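AgaA (PDB 6HLX) binds agropinic acid in the periplasm and probably delivers it to an ABC transporter for import into the bacterium. Local coordinates at residues Gly7-Pro12 with Ile213-Pro218; Leu243-Lys248 with Pro445-Met450; Arg325-Ser330 with Asp356-Ala361; Asn337-Ile342 with Phe374-Ser379. All blocks are in the same frame, centred on the assembly; numbering follows the deposited sequence.

Contact 1. Residues Gly7-Pro12 with Ile213-Pro218. With G9Z (agropinic acid), chain E.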
# COMPACT_ATOMS: atom_id res chain seq x y z
N GLY A 7 -17.83 -6.72 -0.22
CA GLY A 7 -17.62 -6.54 -1.64
C GLY A 7 -16.28 -5.91 -1.92
O GLY A 7 -16.09 -4.71 -1.68
N LEU A 8 -15.32 -6.71 -2.41
CA LEU A 8 -13.99 -6.21 -2.77
C LEU A 8 -13.98 -5.66 -4.21
O LEU A 8 -14.70 -6.16 -5.08
CB LEU A 8 -12.94 -7.34 -2.71
CG LEU A 8 -12.54 -7.94 -1.37
CD1 LEU A 8 -11.62 -9.15 -1.63
CD2 LEU A 8 -11.86 -6.90 -0.46
N SER A 9 -13.06 -4.70 -4.48
CA SER A 9 -12.93 -4.09 -5.81
C SER A 9 -12.25 -4.99 -6.84
O SER A 9 -12.13 -4.60 -8.00
CB SER A 9 -12.19 -2.75 -5.72
OG SER A 9 -10.87 -2.97 -5.29
N GLY A 10 -11.83 -6.18 -6.41
CA GLY A 10 -11.23 -7.15 -7.32
C GLY A 10 -10.92 -8.47 -6.66
O GLY A 10 -10.92 -8.59 -5.43
N GLU A 11 -10.54 -9.44 -7.49
CA GLU A 11 -10.12 -10.74 -7.01
C GLU A 11 -8.60 -10.69 -6.77
O GLU A 11 -7.86 -10.31 -7.68
CB GLU A 11 -10.47 -11.82 -8.05
CG GLU A 11 -9.95 -13.20 -7.70
CD GLU A 11 -10.57 -14.33 -8.51
OE1 GLU A 11 -10.61 -15.47 -8.01
OE2 GLU A 11 -11.02 -14.08 -9.66
N PRO A 12 -8.11 -11.11 -5.59
CA PRO A 12 -6.65 -11.10 -5.37
C PRO A 12 -5.93 -12.00 -6.38
O PRO A 12 -6.36 -13.15 -6.63
CB PRO A 12 -6.49 -11.67 -3.96
CG PRO A 12 -7.81 -11.30 -3.27
CD PRO A 12 -8.83 -11.52 -4.37
N ILE A 213 -20.64 -4.58 3.24
CA ILE A 213 -19.57 -3.58 3.16
C ILE A 213 -19.01 -3.60 1.75
O ILE A 213 -18.94 -4.66 1.16
CB ILE A 213 -18.40 -3.90 4.17
CG1 ILE A 213 -18.90 -4.01 5.63
CG2 ILE A 213 -17.20 -2.87 4.06
CD1 ILE A 213 -17.74 -4.25 6.65
N ILE A 214 -18.60 -2.43 1.24
CA ILE A 214 -17.86 -2.36 -0.02
C ILE A 214 -16.64 -1.48 0.14
O ILE A 214 -16.69 -0.51 0.91
CB ILE A 214 -18.69 -1.93 -1.27
CG1 ILE A 214 -19.29 -0.48 -1.12
CG2 ILE A 214 -19.76 -2.98 -1.63
CD1 ILE A 214 -19.75 0.17 -2.47
N ASP A 215 -15.58 -1.77 -0.61
CA ASP A 215 -14.42 -0.86 -0.59
C ASP A 215 -14.34 -0.06 -1.90
O ASP A 215 -15.17 -0.25 -2.79
CB ASP A 215 -13.11 -1.60 -0.26
CG ASP A 215 -12.62 -2.62 -1.25
OD1 ASP A 215 -13.20 -2.70 -2.36
OD2 ASP A 215 -11.62 -3.30 -0.94
N TYR A 216 -13.37 0.88 -2.00
CA TYR A 216 -13.19 1.72 -3.17
C TYR A 216 -14.52 2.32 -3.67
O TYR A 216 -14.91 2.13 -4.81
CB TYR A 216 -12.47 0.95 -4.29
CG TYR A 216 -10.98 0.84 -4.07
CD1 TYR A 216 -10.44 -0.23 -3.35
CD2 TYR A 216 -10.10 1.73 -4.67
CE1 TYR A 216 -9.06 -0.36 -3.17
CE2 TYR A 216 -8.71 1.61 -4.51
CZ TYR A 216 -8.20 0.56 -3.76
OH TYR A 216 -6.82 0.41 -3.62
N VAL A 217 -15.24 3.02 -2.78
CA VAL A 217 -16.50 3.64 -3.19
C VAL A 217 -16.15 4.70 -4.23
O VAL A 217 -15.32 5.57 -3.94
CB VAL A 217 -17.22 4.30 -1.98
CG1 VAL A 217 -18.45 5.08 -2.45
CG2 VAL A 217 -17.59 3.25 -0.93
N PRO A 218 -16.73 4.63 -5.45
CA PRO A 218 -16.39 5.66 -6.46
C PRO A 218 -16.84 7.05 -6.03
O PRO A 218 -17.88 7.18 -5.38
CB PRO A 218 -17.16 5.20 -7.71
CG PRO A 218 -17.46 3.74 -7.46
CD PRO A 218 -17.69 3.65 -5.98
OAM G9Z E . -4.62 -2.09 -5.21
CAB G9Z E . -4.93 -1.08 -5.86
CAC G9Z E . -5.99 -1.06 -6.78
CB G9Z E . -6.04 0.39 -7.35
CA G9Z E . -4.81 1.08 -6.80
C G9Z E . -5.14 2.32 -6.18
O G9Z E . -5.53 2.32 -4.98
N G9Z E . -4.22 0.06 -5.86
CAG G9Z E . -3.04 0.33 -4.96
CAH G9Z E . -1.73 0.22 -5.74
OAP G9Z E . -1.74 1.25 -6.72
CAI G9Z E . -0.49 0.37 -4.85
OAQ G9Z E . -0.69 -0.38 -3.63
CAJ G9Z E . 0.79 -0.20 -5.54
OAR G9Z E . 1.92 -0.04 -4.66
CAK G9Z E . 1.13 0.35 -6.94
OAT G9Z E . 2.15 -0.46 -7.55
CAL G9Z E . 1.52 1.84 -6.92
OAS G9Z E . 1.68 2.33 -8.27
OXT G9Z E . -5.07 3.37 -6.88
O HOH W 1 -9.95 -3.74 -2.92
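S9 OG is gripped at three points: by a water, by Y332 OH and, weakly, by S24 OG. The water oxygen lies 2.7 Å from S9 OG. The same water donates to D215 OD2, 2.6 Å from its oxygen, and so ties hydroxyl to carboxylate. D215 CG sits between the backbone N and the carbonyl carbon (chi1 66°), which swings the carboxylate towards 7-12. D215 OD1 then lies 2.9 Å from S9 N, while OD2 rests against the L8 methyl CD2.

Before this point the backbones pair as parallel strands, with G7 beside I214. G7 N donates to I213 O over 2.7 Å, almost straight and in the carbonyl plane. D215 N answers with a longer bond of 3.2 Å to G7 O, nearly along the C=O axis. G7 brings no side chain to the place where I214 CG2 lies.

The Y216 CB points to 7-12. Y216 CD1 comes within 3.4 Å of S9 OG, obliquely to the ring. Y216 OH donates to the carboxylate atom O of agropinic acid at 2.7 Å, and T23 OG1 is a second partner of this hydroxyl. The phenol thus gives the ligand carboxylate one neutral hydrogen bond; R452 and R363 also bond to the ligand. S9 stands behind that ring as a second-shell residue. The buried D215 carboxylate is probably charged and steadied by the water.

Contact 2. Residues Leu243-Lys248 with Pro445-Met450. With G9Z (agropinic acid), chain E.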
# COMPACT_ATOMS: atom_id res chain seq x y z
N LEU A 243 2.78 9.84 -10.68
CA LEU A 243 3.41 8.99 -11.68
C LEU A 243 4.71 8.41 -11.16
O LEU A 243 5.48 9.12 -10.50
CB LEU A 243 3.73 9.82 -12.95
CG LEU A 243 2.54 10.30 -13.80
CD1 LEU A 243 2.99 11.39 -14.77
CD2 LEU A 243 1.93 9.12 -14.61
N GLN A 244 4.98 7.17 -11.54
CA GLN A 244 6.25 6.46 -11.35
C GLN A 244 6.82 6.34 -12.75
O GLN A 244 6.08 6.03 -13.70
CB GLN A 244 6.03 5.06 -10.76
CG GLN A 244 5.64 5.10 -9.30
CD GLN A 244 4.96 3.85 -8.87
OE1 GLN A 244 3.74 3.84 -8.70
NE2 GLN A 244 5.71 2.74 -8.72
N PHE A 245 8.12 6.58 -12.89
CA PHE A 245 8.82 6.55 -14.19
C PHE A 245 9.86 5.44 -14.24
O PHE A 245 10.67 5.32 -13.31
CB PHE A 245 9.55 7.89 -14.41
CG PHE A 245 8.67 9.12 -14.40
CD1 PHE A 245 8.42 9.80 -13.22
CD2 PHE A 245 8.10 9.60 -15.57
CE1 PHE A 245 7.61 10.95 -13.21
CE2 PHE A 245 7.29 10.74 -15.55
CZ PHE A 245 7.02 11.38 -14.37
N ASN A 246 9.92 4.71 -15.36
CA ASN A 246 11.00 3.75 -15.53
C ASN A 246 12.17 4.58 -16.07
O ASN A 246 12.14 5.04 -17.23
CB ASN A 246 10.63 2.65 -16.51
CG ASN A 246 11.68 1.59 -16.63
OD1 ASN A 246 12.87 1.85 -16.44
ND2 ASN A 246 11.25 0.37 -16.95
N THR A 247 13.21 4.76 -15.24
CA THR A 247 14.35 5.61 -15.61
C THR A 247 15.27 4.98 -16.69
O THR A 247 16.20 5.67 -17.16
CB THR A 247 15.13 6.08 -14.39
OG1 THR A 247 15.82 4.98 -13.82
CG2 THR A 247 14.26 6.82 -13.36
N LYS A 248 14.99 3.74 -17.13
CA LYS A 248 15.71 3.13 -18.27
C LYS A 248 15.11 3.62 -19.60
O LYS A 248 15.74 3.48 -20.65
CB LYS A 248 15.77 1.60 -18.20
CG LYS A 248 16.82 1.12 -17.21
CD LYS A 248 17.06 -0.38 -17.27
CE LYS A 248 18.33 -0.73 -16.53
NZ LYS A 248 18.54 -2.20 -16.46
N PRO A 445 12.13 12.24 -9.17
CA PRO A 445 11.97 10.85 -9.65
C PRO A 445 10.50 10.42 -9.59
O PRO A 445 10.08 9.60 -10.39
CB PRO A 445 12.81 10.03 -8.67
CG PRO A 445 12.83 10.86 -7.41
CD PRO A 445 12.89 12.28 -7.89
N LEU A 446 9.73 10.99 -8.64
CA LEU A 446 8.29 10.76 -8.49
C LEU A 446 7.61 12.11 -8.73
O LEU A 446 8.12 13.14 -8.30
CB LEU A 446 7.92 10.27 -7.08
CG LEU A 446 8.20 8.80 -6.66
CD1 LEU A 446 7.50 7.77 -7.57
CD2 LEU A 446 9.68 8.51 -6.51
N VAL A 447 6.45 12.08 -9.38
CA VAL A 447 5.66 13.29 -9.61
C VAL A 447 4.30 13.05 -8.96
O VAL A 447 3.74 11.94 -9.07
CB VAL A 447 5.59 13.64 -11.12
CG1 VAL A 447 4.41 14.57 -11.41
CG2 VAL A 447 6.90 14.27 -11.59
N TYR A 448 3.76 14.09 -8.26
CA TYR A 448 2.49 13.93 -7.54
C TYR A 448 1.50 14.97 -8.01
O TYR A 448 1.87 16.13 -8.22
CB TYR A 448 2.72 14.10 -6.03
CG TYR A 448 3.82 13.23 -5.47
CD1 TYR A 448 5.14 13.69 -5.41
CD2 TYR A 448 3.54 11.97 -4.94
CE1 TYR A 448 6.16 12.88 -4.90
CE2 TYR A 448 4.55 11.17 -4.40
CZ TYR A 448 5.86 11.65 -4.37
OH TYR A 448 6.86 10.88 -3.83
N PHE A 449 0.21 14.57 -8.12
CA PHE A 449 -0.80 15.49 -8.63
C PHE A 449 -1.89 15.86 -7.67
O PHE A 449 -2.34 17.00 -7.71
CB PHE A 449 -1.44 14.91 -9.90
CG PHE A 449 -0.47 14.79 -11.06
CD1 PHE A 449 0.36 15.85 -11.41
CD2 PHE A 449 -0.37 13.60 -11.78
CE1 PHE A 449 1.26 15.74 -12.48
CE2 PHE A 449 0.52 13.49 -12.85
CZ PHE A 449 1.34 14.55 -13.19
N MET A 450 -2.35 14.91 -6.83
CA MET A 450 -3.47 15.21 -5.94
C MET A 450 -3.60 14.24 -4.79
O MET A 450 -3.13 13.10 -4.89
CB MET A 450 -4.79 15.17 -6.75
CG MET A 450 -5.09 13.80 -7.35
SD MET A 450 -6.71 13.66 -8.09
CE MET A 450 -7.74 13.51 -6.60
OAM G9Z E . -4.62 -2.09 -5.21
CAB G9Z E . -4.93 -1.08 -5.86
CAC G9Z E . -5.99 -1.06 -6.78
CB G9Z E . -6.04 0.39 -7.35
CA G9Z E . -4.81 1.08 -6.80
C G9Z E . -5.14 2.32 -6.18
O G9Z E . -5.53 2.32 -4.98
N G9Z E . -4.22 0.06 -5.86
CAG G9Z E . -3.04 0.33 -4.96
CAH G9Z E . -1.73 0.22 -5.74
OAP G9Z E . -1.74 1.25 -6.72
CAI G9Z E . -0.49 0.37 -4.85
OAQ G9Z E . -0.69 -0.38 -3.63
CAJ G9Z E . 0.79 -0.20 -5.54
OAR G9Z E . 1.92 -0.04 -4.66
CAK G9Z E . 1.13 0.35 -6.94
OAT G9Z E . 2.15 -0.46 -7.55
CAL G9Z E . 1.52 1.84 -6.92
OAS G9Z E . 1.68 2.33 -8.27
OXT G9Z E . -5.07 3.37 -6.88
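Q244 OE1 accepts a hydrogen bond from the hydroxyl OAS of agropinic acid, 2.6 Å away. The Q244 chain is extended beyond CG, and this carries the amide to the sugar-derived tail of the ligand. Q244 NE2 donates to the backbone oxygens of T402 and N404, which fixes the rotation of the amide and leaves OE1 facing the ligand. Next comes the backbone ladder. L243 N donates to V447 O at 2.8 Å, in the carbonyl plane and at 158°. The return bond from V447 N to L243 O is weak, at 3.3 Å, though straight. L243 and V447 thus form an antiparallel hydrogen-bonded pair, and the strand axes are 165° apart.

Packing spreads to both faces. On the face of Q244, the methyl L446 CD1 lies alongside Q244 CG at 3.7 Å, the two side chains pointing the same way. On the face of L243 and V447, aromatic edges do the touching. F245 CE1 meets V447 CG2 at 3.8 Å, near the plane of the ring. P445 O also lies at this ring edge, 3.3 Å from F245 CD1. Further along, L243 CD1 meets the edge of the F449 ring at CE2, 3.8 Å away. Helix 255-264 packs on L243 and F245.

Past the paired residues, N246 OD1 accepts from K248 N and closes an Asx turn. F449 and M450 both face M241, a classic beta bulge. The whole is an antiparallel strand pair in a mixed sheet, with one residue reaching into the agropinic acid pocket.

Contact 3. Residues Arg325-Ser330 with Asp356-Ala361. With G9Z (agropinic acid), chain E.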
# COMPACT_ATOMS: atom_id res chain seq x y z
N ARG A 325 4.46 5.18 -23.79
CA ARG A 325 3.28 4.43 -23.38
C ARG A 325 3.07 4.62 -21.89
O ARG A 325 4.03 4.52 -21.12
CB ARG A 325 3.43 2.94 -23.70
CG ARG A 325 3.65 2.64 -25.19
CD ARG A 325 3.32 1.19 -25.52
NE ARG A 325 1.88 0.94 -25.48
CZ ARG A 325 1.06 1.05 -26.52
NH1 ARG A 325 1.53 1.41 -27.71
NH2 ARG A 325 -0.24 0.80 -26.38
N LEU A 326 1.82 4.87 -21.47
CA LEU A 326 1.45 5.01 -20.06
C LEU A 326 0.65 3.80 -19.61
O LEU A 326 -0.42 3.51 -20.18
CB LEU A 326 0.62 6.28 -19.84
CG LEU A 326 0.03 6.57 -18.43
CD1 LEU A 326 1.14 6.71 -17.38
CD2 LEU A 326 -0.79 7.85 -18.47
N LEU A 327 1.15 3.13 -18.58
CA LEU A 327 0.45 1.97 -18.00
C LEU A 327 -0.49 2.41 -16.90
O LEU A 327 -0.08 3.08 -15.94
CB LEU A 327 1.47 0.95 -17.44
CG LEU A 327 0.89 -0.26 -16.69
CD1 LEU A 327 0.02 -1.15 -17.61
CD2 LEU A 327 1.99 -1.05 -15.99
N ALA A 328 -1.74 1.98 -16.99
CA ALA A 328 -2.70 2.20 -15.90
C ALA A 328 -3.62 0.98 -15.90
O ALA A 328 -3.13 -0.13 -16.13
CB ALA A 328 -3.46 3.52 -16.10
N THR A 329 -4.92 1.15 -15.63
CA THR A 329 -5.87 0.02 -15.62
C THR A 329 -7.24 0.53 -15.99
O THR A 329 -7.56 1.69 -15.70
CB THR A 329 -5.89 -0.68 -14.23
OG1 THR A 329 -6.76 -1.84 -14.25
CG2 THR A 329 -6.33 0.26 -13.07
N SER A 330 -8.08 -0.35 -16.56
CA SER A 330 -9.47 0.01 -16.81
C SER A 330 -10.34 -0.52 -15.62
O SER A 330 -11.53 -0.26 -15.60
CB SER A 330 -9.95 -0.64 -18.10
OG SER A 330 -9.58 -2.00 -18.00
N ASP A 356 -2.09 1.90 -21.96
CA ASP A 356 -2.23 0.46 -21.74
C ASP A 356 -3.10 0.34 -20.51
O ASP A 356 -2.70 0.74 -19.43
CB ASP A 356 -0.86 -0.23 -21.57
CG ASP A 356 -0.11 -0.26 -22.89
OD1 ASP A 356 -0.72 -0.65 -23.91
OD2 ASP A 356 1.07 0.14 -22.91
N LEU A 357 -4.32 -0.17 -20.70
CA LEU A 357 -5.35 -0.23 -19.66
C LEU A 357 -5.85 -1.65 -19.44
O LEU A 357 -7.04 -1.92 -19.64
CB LEU A 357 -6.52 0.69 -20.05
CG LEU A 357 -6.17 2.18 -20.31
CD1 LEU A 357 -7.36 2.94 -20.82
CD2 LEU A 357 -5.53 2.84 -19.07
N PRO A 358 -4.99 -2.57 -18.98
CA PRO A 358 -5.46 -3.94 -18.71
C PRO A 358 -6.18 -4.01 -17.36
O PRO A 358 -6.32 -2.99 -16.68
CB PRO A 358 -4.16 -4.73 -18.65
CG PRO A 358 -3.19 -3.76 -18.02
CD PRO A 358 -3.56 -2.41 -18.61
N ASP A 359 -6.59 -5.21 -16.94
CA ASP A 359 -7.22 -5.34 -15.62
C ASP A 359 -6.15 -5.13 -14.52
O ASP A 359 -4.97 -5.00 -14.85
CB ASP A 359 -7.95 -6.67 -15.47
CG ASP A 359 -7.10 -7.93 -15.29
OD1 ASP A 359 -5.87 -7.83 -15.35
OD2 ASP A 359 -7.67 -9.01 -15.08
N TRP A 360 -6.56 -5.10 -13.25
CA TRP A 360 -5.61 -4.77 -12.19
C TRP A 360 -4.46 -5.76 -12.06
O TRP A 360 -3.30 -5.34 -12.00
CB TRP A 360 -6.32 -4.56 -10.83
CG TRP A 360 -5.33 -4.17 -9.78
CD1 TRP A 360 -4.83 -4.97 -8.80
CD2 TRP A 360 -4.54 -2.98 -9.77
NE1 TRP A 360 -3.85 -4.30 -8.10
CE2 TRP A 360 -3.65 -3.08 -8.68
CE3 TRP A 360 -4.55 -1.81 -10.54
CZ2 TRP A 360 -2.76 -2.05 -8.36
CZ3 TRP A 360 -3.66 -0.79 -10.21
CH2 TRP A 360 -2.77 -0.93 -9.14
N ALA A 361 -4.78 -7.06 -12.00
CA ALA A 361 -3.73 -8.09 -11.83
C ALA A 361 -2.68 -8.01 -12.97
O ALA A 361 -1.47 -8.14 -12.70
CB ALA A 361 -4.36 -9.47 -11.77
OAM G9Z E . -4.62 -2.09 -5.21
CAB G9Z E . -4.93 -1.08 -5.86
CAC G9Z E . -5.99 -1.06 -6.78
CB G9Z E . -6.04 0.39 -7.35
CA G9Z E . -4.81 1.08 -6.80
C G9Z E . -5.14 2.32 -6.18
O G9Z E . -5.53 2.32 -4.98
N G9Z E . -4.22 0.06 -5.86
CAG G9Z E . -3.04 0.33 -4.96
CAH G9Z E . -1.73 0.22 -5.74
OAP G9Z E . -1.74 1.25 -6.72
CAI G9Z E . -0.49 0.37 -4.85
OAQ G9Z E . -0.69 -0.38 -3.63
CAJ G9Z E . 0.79 -0.20 -5.54
OAR G9Z E . 1.92 -0.04 -4.66
CAK G9Z E . 1.13 0.35 -6.94
OAT G9Z E . 2.15 -0.46 -7.55
CAL G9Z E . 1.52 1.84 -6.92
OAS G9Z E . 1.68 2.33 -8.27
OXT G9Z E . -5.07 3.37 -6.88
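Strand 322-327, helix 333-347 and strand 351-356 make a beta-alpha-beta crossover, and this contact joins its two parallel strands where they end. The backbone bonds come in a short ladder. D356 N donates to L326 O, and A328 N donates to D356 O at 2.9 Å, nearly along the C=O axis. L327 pairs with D356.

One salt bridge lies at the exposed side. R325 grips D356 side-on with two nitrogens, its chain bent at chi3 (72°). R325 NE reaches the syn lone pair of D356 OD2 at 2.8 Å, within the guanidinium plane. R325 NH2 meets D356 OD1 from above the carboxylate plane at 2.9 Å.

Past the strands, hydroxyls and a backbone N hold the loop. P358 O accepts two bonds, from T329 OG1 at 2.7 Å and from S330 N at 3.2 Å. S330 OG donates to L357 O. D359 is the N-cap of helix 360-369.

Apolar contacts fill in between. A328 CB touches L357 CD2. L327 CD1 touches P358 CD, the two side chains crossing at about a right angle. T329 CG2 lies at the edge of the W360 ring, 3.7 Å from CE3. W360 NE1 donates to P21 O, so the indole is held from two sides. Over one of its faces lies the lactam ring of agropinic acid, with atom CAC 3.6 Å above the W360 ring plane and over its centre.

Contact 4. Residues Asn337-Ile342 with Phe374-Ser379. With G9Z (agropinic acid), chain E.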
# COMPACT_ATOMS: atom_id res chain seq x y z
N ASN A 337 -9.41 7.26 -16.02
CA ASN A 337 -9.67 8.68 -16.30
C ASN A 337 -8.48 9.56 -15.97
O ASN A 337 -8.23 10.55 -16.68
CB ASN A 337 -10.96 9.14 -15.61
CG ASN A 337 -12.17 8.55 -16.28
OD1 ASN A 337 -12.23 8.43 -17.52
ND2 ASN A 337 -13.14 8.15 -15.50
N THR A 338 -7.68 9.18 -14.94
CA THR A 338 -6.44 9.93 -14.65
C THR A 338 -5.52 9.76 -15.85
O THR A 338 -4.90 10.73 -16.31
CB THR A 338 -5.78 9.44 -13.34
OG1 THR A 338 -6.63 9.79 -12.23
CG2 THR A 338 -4.35 10.03 -13.13
N ALA A 339 -5.41 8.52 -16.37
CA ALA A 339 -4.54 8.25 -17.53
C ALA A 339 -4.97 9.04 -18.78
O ALA A 339 -4.11 9.61 -19.47
CB ALA A 339 -4.51 6.75 -17.84
N ILE A 340 -6.29 9.11 -19.04
CA ILE A 340 -6.85 9.87 -20.17
C ILE A 340 -6.50 11.37 -20.02
O ILE A 340 -6.05 11.99 -20.99
CB ILE A 340 -8.37 9.63 -20.30
CG1 ILE A 340 -8.64 8.19 -20.82
CG2 ILE A 340 -9.04 10.69 -21.20
CD1 ILE A 340 -10.11 7.70 -20.67
N ALA A 341 -6.66 11.91 -18.81
CA ALA A 341 -6.34 13.33 -18.55
C ALA A 341 -4.85 13.59 -18.78
O ALA A 341 -4.50 14.57 -19.45
CB ALA A 341 -6.74 13.71 -17.13
N ILE A 342 -3.97 12.68 -18.30
CA ILE A 342 -2.51 12.83 -18.49
C ILE A 342 -2.17 12.83 -19.99
O ILE A 342 -1.39 13.66 -20.45
CB ILE A 342 -1.72 11.76 -17.68
CG1 ILE A 342 -1.87 12.07 -16.16
CG2 ILE A 342 -0.22 11.71 -18.10
CD1 ILE A 342 -1.42 10.96 -15.23
N PHE A 374 6.15 4.52 -18.08
CA PHE A 374 5.66 5.19 -16.86
C PHE A 374 4.30 4.68 -16.50
O PHE A 374 3.65 4.05 -17.33
CB PHE A 374 5.75 6.73 -16.88
CG PHE A 374 4.87 7.57 -17.78
CD1 PHE A 374 4.54 7.13 -19.07
CD2 PHE A 374 4.51 8.87 -17.41
CE1 PHE A 374 3.82 7.96 -19.94
CE2 PHE A 374 3.79 9.69 -18.28
CZ PHE A 374 3.45 9.23 -19.54
N THR A 375 3.92 4.82 -15.22
CA THR A 375 2.64 4.27 -14.75
C THR A 375 1.93 5.21 -13.82
O THR A 375 2.59 5.96 -13.10
CB THR A 375 2.82 2.86 -14.11
OG1 THR A 375 1.54 2.28 -13.79
CG2 THR A 375 3.67 2.88 -12.81
N VAL A 376 0.59 5.23 -13.91
CA VAL A 376 -0.24 5.99 -12.97
C VAL A 376 -0.00 5.36 -11.58
O VAL A 376 -0.09 4.13 -11.40
CB VAL A 376 -1.73 5.95 -13.37
CG1 VAL A 376 -2.63 6.51 -12.26
CG2 VAL A 376 -1.95 6.72 -14.68
N MET A 377 0.28 6.21 -10.60
CA MET A 377 0.56 5.79 -9.23
C MET A 377 -0.61 6.24 -8.37
O MET A 377 -0.87 7.44 -8.29
CB MET A 377 1.88 6.48 -8.75
CG MET A 377 2.17 6.33 -7.25
SD MET A 377 3.74 7.08 -6.76
CE MET A 377 3.41 8.89 -7.06
N GLY A 378 -1.30 5.29 -7.75
CA GLY A 378 -2.38 5.52 -6.79
C GLY A 378 -1.88 4.85 -5.53
O GLY A 378 -1.88 3.62 -5.46
N SER A 379 -1.31 5.61 -4.58
CA SER A 379 -0.63 4.94 -3.47
C SER A 379 -0.50 5.79 -2.23
O SER A 379 -1.18 6.81 -2.12
CB SER A 379 0.73 4.41 -3.92
OG SER A 379 1.16 3.35 -3.07
OAM G9Z E . -4.62 -2.09 -5.21
CAB G9Z E . -4.93 -1.08 -5.86
CAC G9Z E . -5.99 -1.06 -6.78
CB G9Z E . -6.04 0.39 -7.35
CA G9Z E . -4.81 1.08 -6.80
C G9Z E . -5.14 2.32 -6.18
O G9Z E . -5.53 2.32 -4.98
N G9Z E . -4.22 0.06 -5.86
CAG G9Z E . -3.04 0.33 -4.96
CAH G9Z E . -1.73 0.22 -5.74
OAP G9Z E . -1.74 1.25 -6.72
CAI G9Z E . -0.49 0.37 -4.85
OAQ G9Z E . -0.69 -0.38 -3.63
CAJ G9Z E . 0.79 -0.20 -5.54
OAR G9Z E . 1.92 -0.04 -4.66
CAK G9Z E . 1.13 0.35 -6.94
OAT G9Z E . 2.15 -0.46 -7.55
CAL G9Z E . 1.52 1.84 -6.92
OAS G9Z E . 1.68 2.33 -8.27
OXT G9Z E . -5.07 3.37 -6.88
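V376 carries this contact and is its most closely packed part. Its CG1 is anti to the backbone N (chi1 169°), and CG1 and CG2 touch different helix residues. V376 CG1 meets the methyl T338 CG2 at 4.0 Å. V376 CG2 lies 4.1 Å from A339 CB and also touches I342 CD1, at 4.3 Å. The T338 hydroxyl turns back to its own helix and bonds to F334 O, so it presents a methyl here.

Packing loosens towards F374. F374 CE2 comes only within 4.5 Å of I342 CG2, which approaches the ring obliquely. On the far side of the helix, I340 is exposed and N337 partly so, and neither takes part. The axes run 9.3 Å apart at 132°, and small or branched apolar groups fill the gap.

Beyond V376, the end of the strand (M377 to S379) reaches the ligand, and the backbone oxygen G378 O accepts from the hydroxyl OAP of agropinic acid at 2.7 Å. G378 has no side chain, and the ligand carboxylate lies close beside it. A helix thus packs on a strand of a mixed beta sheet, and that strand ends as a wall of the binding pocket, as in the alpha/beta lobes of periplasmic binding proteins.

Contact 1 closes first along the chain and lies in a different sheet from the others. Its centre is about 18 to 26 Å from theirs. Contacts 2, 3 and 4 share one mixed sheet, in which strands 446-451, 240-245, 374-379, 322-327 and 351-356 lie side by side in that order. Contacts 3 and 4 have centres about 9 Å apart and alternate along the chain. Both fall between the two segments of contact 2. Strand 374-379 of contact 4 borders strands of contacts 2 and 3, with probable hydrogen bonds from T375 N to Q244 O and from L327 N to F374 O. All four contacts touch agropinic acid, so residues distant in sequence meet around one ligand.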